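Side-chain contact in CheC domain protein (Shewanella loihica PV-4, PDB 3IIC), which is a CheC-like protein of the CheX family and probably acts as a phosphatase in chemotaxis signalling: residues K19-M24 against T87-E92. Numbering follows the deposited sequence.
Sequences KTMANM and TDLVGE. With EDO (1,2-ethanediol), chain C.
Selenomethionine Met21 sets CG anti to its own carbonyl carbon (chi1 -78°) and runs out fully extended, which carries SE and CE from helix 4-22 across to helix 84-107. Glu92, with CG anti to the backbone N (chi1 178°), is extended as well, the two chains running antiparallel to each other. The methyl end of Met21 meets the flank of Glu92: CE lies 4.0 Å from Glu92 CG and as far from Glu92 OE2, touching both the methylene stem and one carboxylate oxygen. One turn earlier, Leu89 offers a single branch, its CD2 standing 4.2 Å from Met21 SE. The backbones stay well apart, with 9.9 Å between Met21 CA and Leu89 CA. Beside the stem of Met21 lies an ethanediol molecule, probably a crystallisation additive; its O1 is 3.7 Å from Met21 CG, while its O2 donates a 2.6 Å hydrogen bond to Thr20 O. The contact joins the C-terminal end of helix 4-22 to helix 84-107, while Ala22 packs on helix 64-75 and Val90 on strand 113-122. Between the two segments it is thus dispersive, one long selenoether arm bridging two helices, and the Glu92 carboxylate meets a methyl group rather than a hydrogen-bond donor.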
loop_
_atom_site.group_PDB
_atom_site.type_symbol
_atom_site.label_atom_id
_atom_site.label_comp_id
_atom_site.label_asym_id
_atom_site.label_seq_id
_atom_site.Cartn_x
_atom_site.Cartn_y
_atom_site.Cartn_z
ATOM N N LYS A 19 21.383 0.024 -8.604
ATOM C CA LYS A 19 22.753 0.271 -9.068
ATOM C C LYS A 19 23.119 1.759 -8.932
ATOM O O LYS A 19 24.194 2.068 -8.452
ATOM C CB LYS A 19 22.930 -0.223 -10.524
ATOM C CG LYS A 19 24.322 -0.087 -11.137
ATOM C CD LYS A 19 25.340 -1.006 -10.486
ATOM N N THR A 20 22.220 2.655 -9.357
ATOM C CA THR A 20 22.396 4.120 -9.301
ATOM C C THR A 20 22.569 4.623 -7.856
ATOM O O THR A 20 23.435 5.464 -7.547
ATOM C CB THR A 20 21.148 4.846 -9.924
ATOM O OG1 THR A 20 20.983 4.427 -11.279
ATOM C CG2 THR A 20 21.280 6.366 -9.912
HETATM N N MSE A 21 21.703 4.106 -6.993
HETATM C CA MSE A 21 21.688 4.471 -5.580
HETATM C C MSE A 21 22.869 3.992 -4.747
HETATM O O MSE A 21 23.488 4.784 -4.077
HETATM C CB MSE A 21 20.416 3.954 -4.919
HETATM C CG MSE A 21 19.195 4.759 -5.198
HETATM SE SE MSE A 21 17.686 4.020 -4.203
HETATM C CE MSE A 21 16.426 5.361 -4.733
ATOM N N ALA A 22 23.156 2.698 -4.803
ATOM C CA ALA A 22 24.136 2.050 -3.921
ATOM C C ALA A 22 25.078 1.043 -4.562
ATOM O O ALA A 22 25.756 0.300 -3.825
ATOM C CB ALA A 22 23.370 1.354 -2.802
ATOM N N ASN A 23 25.136 1.016 -5.902
ATOM C CA ASN A 23 25.942 0.056 -6.653
ATOM C C ASN A 23 25.656 -1.401 -6.233
ATOM O O ASN A 23 26.545 -2.233 -6.156
ATOM C CB ASN A 23 27.427 0.427 -6.497
ATOM C CG ASN A 23 28.304 -0.187 -7.552
ATOM O OD1 ASN A 23 27.838 -0.665 -8.589
ATOM N ND2 ASN A 23 29.599 -0.184 -7.289
HETATM N N MSE A 24 24.388 -1.681 -5.983
HETATM C CA MSE A 24 23.911 -2.960 -5.437
HETATM C C MSE A 24 23.320 -3.750 -6.608
HETATM O O MSE A 24 22.396 -3.273 -7.280
HETATM C CB MSE A 24 22.855 -2.635 -4.352
HETATM C CG MSE A 24 22.115 -3.792 -3.654
HETATM SE SE MSE A 24 23.206 -4.753 -2.375
HETATM C CE MSE A 24 23.302 -3.383 -1.003
ATOM N N THR A 87 12.626 4.504 5.782
ATOM C CA THR A 87 11.295 4.538 5.146
ATOM C C THR A 87 11.242 5.637 4.076
ATOM O O THR A 87 10.620 5.422 3.011
ATOM C CB THR A 87 10.109 4.675 6.115
ATOM O OG1 THR A 87 10.127 5.963 6.717
ATOM C CG2 THR A 87 10.104 3.567 7.164
ATOM N N ASP A 88 11.886 6.789 4.320
ATOM C CA ASP A 88 12.008 7.814 3.244
ATOM C C ASP A 88 12.710 7.267 1.974
ATOM O O ASP A 88 12.321 7.600 0.865
ATOM C CB ASP A 88 12.786 9.054 3.689
ATOM C CG ASP A 88 12.030 9.939 4.640
ATOM O OD1 ASP A 88 10.803 9.807 4.850
ATOM O OD2 ASP A 88 12.711 10.829 5.144
ATOM N N LEU A 89 13.742 6.438 2.172
ATOM C CA LEU A 89 14.524 5.855 1.064
ATOM C C LEU A 89 13.713 4.841 0.235
ATOM O O LEU A 89 13.786 4.822 -1.009
ATOM C CB LEU A 89 15.798 5.211 1.634
ATOM C CG LEU A 89 16.911 4.688 0.725
ATOM C CD1 LEU A 89 16.611 3.344 0.187
ATOM C CD2 LEU A 89 17.242 5.703 -0.356
ATOM N N VAL A 90 12.955 3.999 0.951
ATOM C CA VAL A 90 12.093 3.002 0.345
ATOM C C VAL A 90 11.017 3.693 -0.511
ATOM O O VAL A 90 10.776 3.239 -1.623
ATOM C CB VAL A 90 11.533 2.001 1.418
ATOM C CG1 VAL A 90 10.458 1.079 0.832
ATOM C CG2 VAL A 90 12.701 1.178 2.028
ATOM N N GLY A 91 10.429 4.804 -0.019
ATOM C CA GLY A 91 9.422 5.595 -0.781
ATOM C C GLY A 91 10.001 6.175 -2.052
ATOM O O GLY A 91 9.388 6.106 -3.123
ATOM N N GLU A 92 11.199 6.752 -1.936
ATOM C CA GLU A 92 11.942 7.284 -3.091
ATOM C C GLU A 92 12.281 6.170 -4.099
ATOM O O GLU A 92 12.043 6.324 -5.278
ATOM C CB GLU A 92 13.220 7.965 -2.625
ATOM C CG GLU A 92 14.099 8.507 -3.766
ATOM C CD GLU A 92 15.364 9.163 -3.261
ATOM O OE1 GLU A 92 15.365 9.561 -2.066
ATOM O OE2 GLU A 92 16.348 9.286 -4.038
HETATM C C1 EDO C . 22.050 9.028 -5.595
HETATM O O1 EDO C . 21.101 7.951 -5.571
HETATM C C2 EDO C . 23.321 8.671 -6.357
HETATM O O2 EDO C . 23.907 7.454 -5.893
#